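Local coordinates for similar to hydroxylamine oxidoreductase (Kuenenia stuttgartiensis, PDB 6H5L), which forms a multihaem c-type cytochrome subunit of a 60-haem reductase complex from an anammox bacterium, a reducing relative of hydroxylamine oxidoreductase, at the interface of chains A and B. Numbering follows the deposited sequence. Chains: chain A/B, Similar to hydroxylamine oxidoreductase.

The interface of chains A and B. Residues chain A 49-50, 53, 194; chain B 358, 361-362, 365.
A:Leu50 sets its forked end against the turn of B:Thr361, B:Tyr362 and B:Ser365, where a loop and short helix of chain A pack on one face of the long helix 356-389 in a second copy of this multihaem cytochrome of the hydroxylamine oxidoreductase family. CD1 of A:Leu50 lies 3.4 Å from the ring atom CD1 of B:Tyr362, between that ring and CB of B:Ser365. CD2 reaches the start of the B:Tyr362 side chain and lies 3.7 Å from CG2 of B:Thr361, the leucine and threonine side chains running past each other in opposite directions. That threonine methyl also touches CB of A:Met49, so it sits across from two consecutive residues of chain A. The A:Met49 chain bends at its end (chi3 -70°), which brings CE to 3.7 Å from CA of B:Ser365.

One turn back, near the N-terminal end of helix 356-389, the rings of A:Tyr53 and B:Phe358 pack edge-to-face, their planes at 89°. CD1 of the phenylalanine stands 3.3 Å above the centre of the tyrosine ring, which identifies B:Phe358 as the edge and A:Tyr53 as the face.

At the polar rim, a water joins the chains, 2.9 Å from the backbone N of A:Leu50 and 2.6 Å from the hydroxyl OG of B:Ser365. The same OG donates to the carbonyl O of B:Thr361 (3.0 Å, C=O...donor angle 149°), which helps hold the hydroxyl. On the chain A side, the backbone N of A:Met49 donates to the phenol OH of A:Tyr194 at 3.2 Å.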
loop_
_atom_site.group_PDB
_atom_site.type_symbol
_atom_site.label_atom_id
_atom_site.label_comp_id
_atom_site.label_asym_id
_atom_site.label_seq_id
_atom_site.Cartn_x
_atom_site.Cartn_y
_atom_site.Cartn_z
ATOM N N MET A 49 36.943 5.414 41.581
ATOM C CA MET A 49 36.870 6.533 40.643
ATOM C C MET A 49 35.457 6.724 40.100
ATOM O O MET A 49 34.946 7.849 40.044
ATOM C CB MET A 49 37.857 6.316 39.496
ATOM C CG MET A 49 39.318 6.424 39.892
ATOM S SD MET A 49 40.412 5.883 38.567
ATOM C CE MET A 49 40.089 4.121 38.557
ATOM N N LEU A 50 34.804 5.630 39.706
ATOM C CA LEU A 50 33.498 5.717 39.064
ATOM C C LEU A 50 32.383 6.129 40.016
ATOM O O LEU A 50 31.249 6.320 39.562
ATOM C CB LEU A 50 33.151 4.379 38.416
ATOM C CG LEU A 50 33.994 3.997 37.201
ATOM C CD1 LEU A 50 34.033 2.490 37.046
ATOM C CD2 LEU A 50 33.438 4.653 35.946
ATOM N N TYR A 53 30.201 8.982 39.136
ATOM C CA TYR A 53 29.015 8.732 38.332
ATOM C C TYR A 53 27.991 7.844 39.024
ATOM O O TYR A 53 26.792 8.023 38.804
ATOM C CB TYR A 53 29.414 8.100 36.992
ATOM C CG TYR A 53 30.375 8.947 36.180
ATOM C CD1 TYR A 53 29.907 9.956 35.344
ATOM C CD2 TYR A 53 31.747 8.737 36.245
ATOM C CE1 TYR A 53 30.781 10.733 34.601
ATOM C CE2 TYR A 53 32.627 9.507 35.505
ATOM C CZ TYR A 53 32.139 10.504 34.686
ATOM O OH TYR A 53 33.016 11.270 33.951
ATOM N N TYR A 194 39.135 -1.987 44.448
ATOM C CA TYR A 194 38.599 -2.091 43.097
ATOM C C TYR A 194 38.184 -3.506 42.724
ATOM O O TYR A 194 37.629 -3.703 41.638
ATOM C CB TYR A 194 39.614 -1.552 42.091
ATOM C CG TYR A 194 39.667 -0.043 42.080
ATOM C CD1 TYR A 194 38.815 0.692 41.266
ATOM C CD2 TYR A 194 40.551 0.647 42.898
ATOM C CE1 TYR A 194 38.850 2.073 41.258
ATOM C CE2 TYR A 194 40.594 2.027 42.897
ATOM C CZ TYR A 194 39.742 2.734 42.075
ATOM O OH TYR A 194 39.786 4.109 42.075
ATOM N N PHE B 358 34.425 9.817 31.413
ATOM C CA PHE B 358 33.695 8.637 31.868
ATOM C C PHE B 358 34.313 7.361 31.315
ATOM O O PHE B 358 34.396 6.345 32.016
ATOM C CB PHE B 358 32.225 8.737 31.462
ATOM C CG PHE B 358 31.405 7.535 31.845
ATOM C CD1 PHE B 358 30.873 7.422 33.118
ATOM C CD2 PHE B 358 31.164 6.521 30.930
ATOM C CE1 PHE B 358 30.120 6.317 33.475
ATOM C CE2 PHE B 358 30.413 5.413 31.282
ATOM C CZ PHE B 358 29.889 5.312 32.556
ATOM N N THR B 361 37.870 6.977 32.960
ATOM C CA THR B 361 37.662 6.584 34.351
ATOM C C THR B 361 37.287 5.112 34.455
ATOM O O THR B 361 37.761 4.405 35.354
ATOM C CB THR B 361 36.579 7.455 34.990
ATOM O OG1 THR B 361 37.021 8.817 35.028
ATOM C CG2 THR B 361 36.267 6.986 36.399
ATOM N N TYR B 362 36.445 4.628 33.540
ATOM C CA TYR B 362 36.026 3.233 33.606
ATOM C C TYR B 362 37.174 2.294 33.262
ATOM O O TYR B 362 37.434 1.327 33.986
ATOM C CB TYR B 362 34.837 2.975 32.679
ATOM C CG TYR B 362 34.269 1.596 32.900
ATOM C CD1 TYR B 362 33.318 1.372 33.882
ATOM C CD2 TYR B 362 34.715 0.509 32.159
ATOM C CE1 TYR B 362 32.810 0.114 34.111
ATOM C CE2 TYR B 362 34.213 -0.756 32.381
ATOM C CZ TYR B 362 33.260 -0.946 33.358
ATOM O OH TYR B 362 32.751 -2.200 33.591
ATOM N N SER B 365 39.499 1.898 35.886
ATOM C CA SER B 365 39.007 0.976 36.905
ATOM C C SER B 365 39.218 -0.474 36.486
ATOM O O SER B 365 39.450 -1.338 37.340
ATOM C CB SER B 365 37.531 1.237 37.187
ATOM O OG SER B 365 37.320 2.565 37.635
HETATM O O HOH W 1 35.867 2.935 39.805
#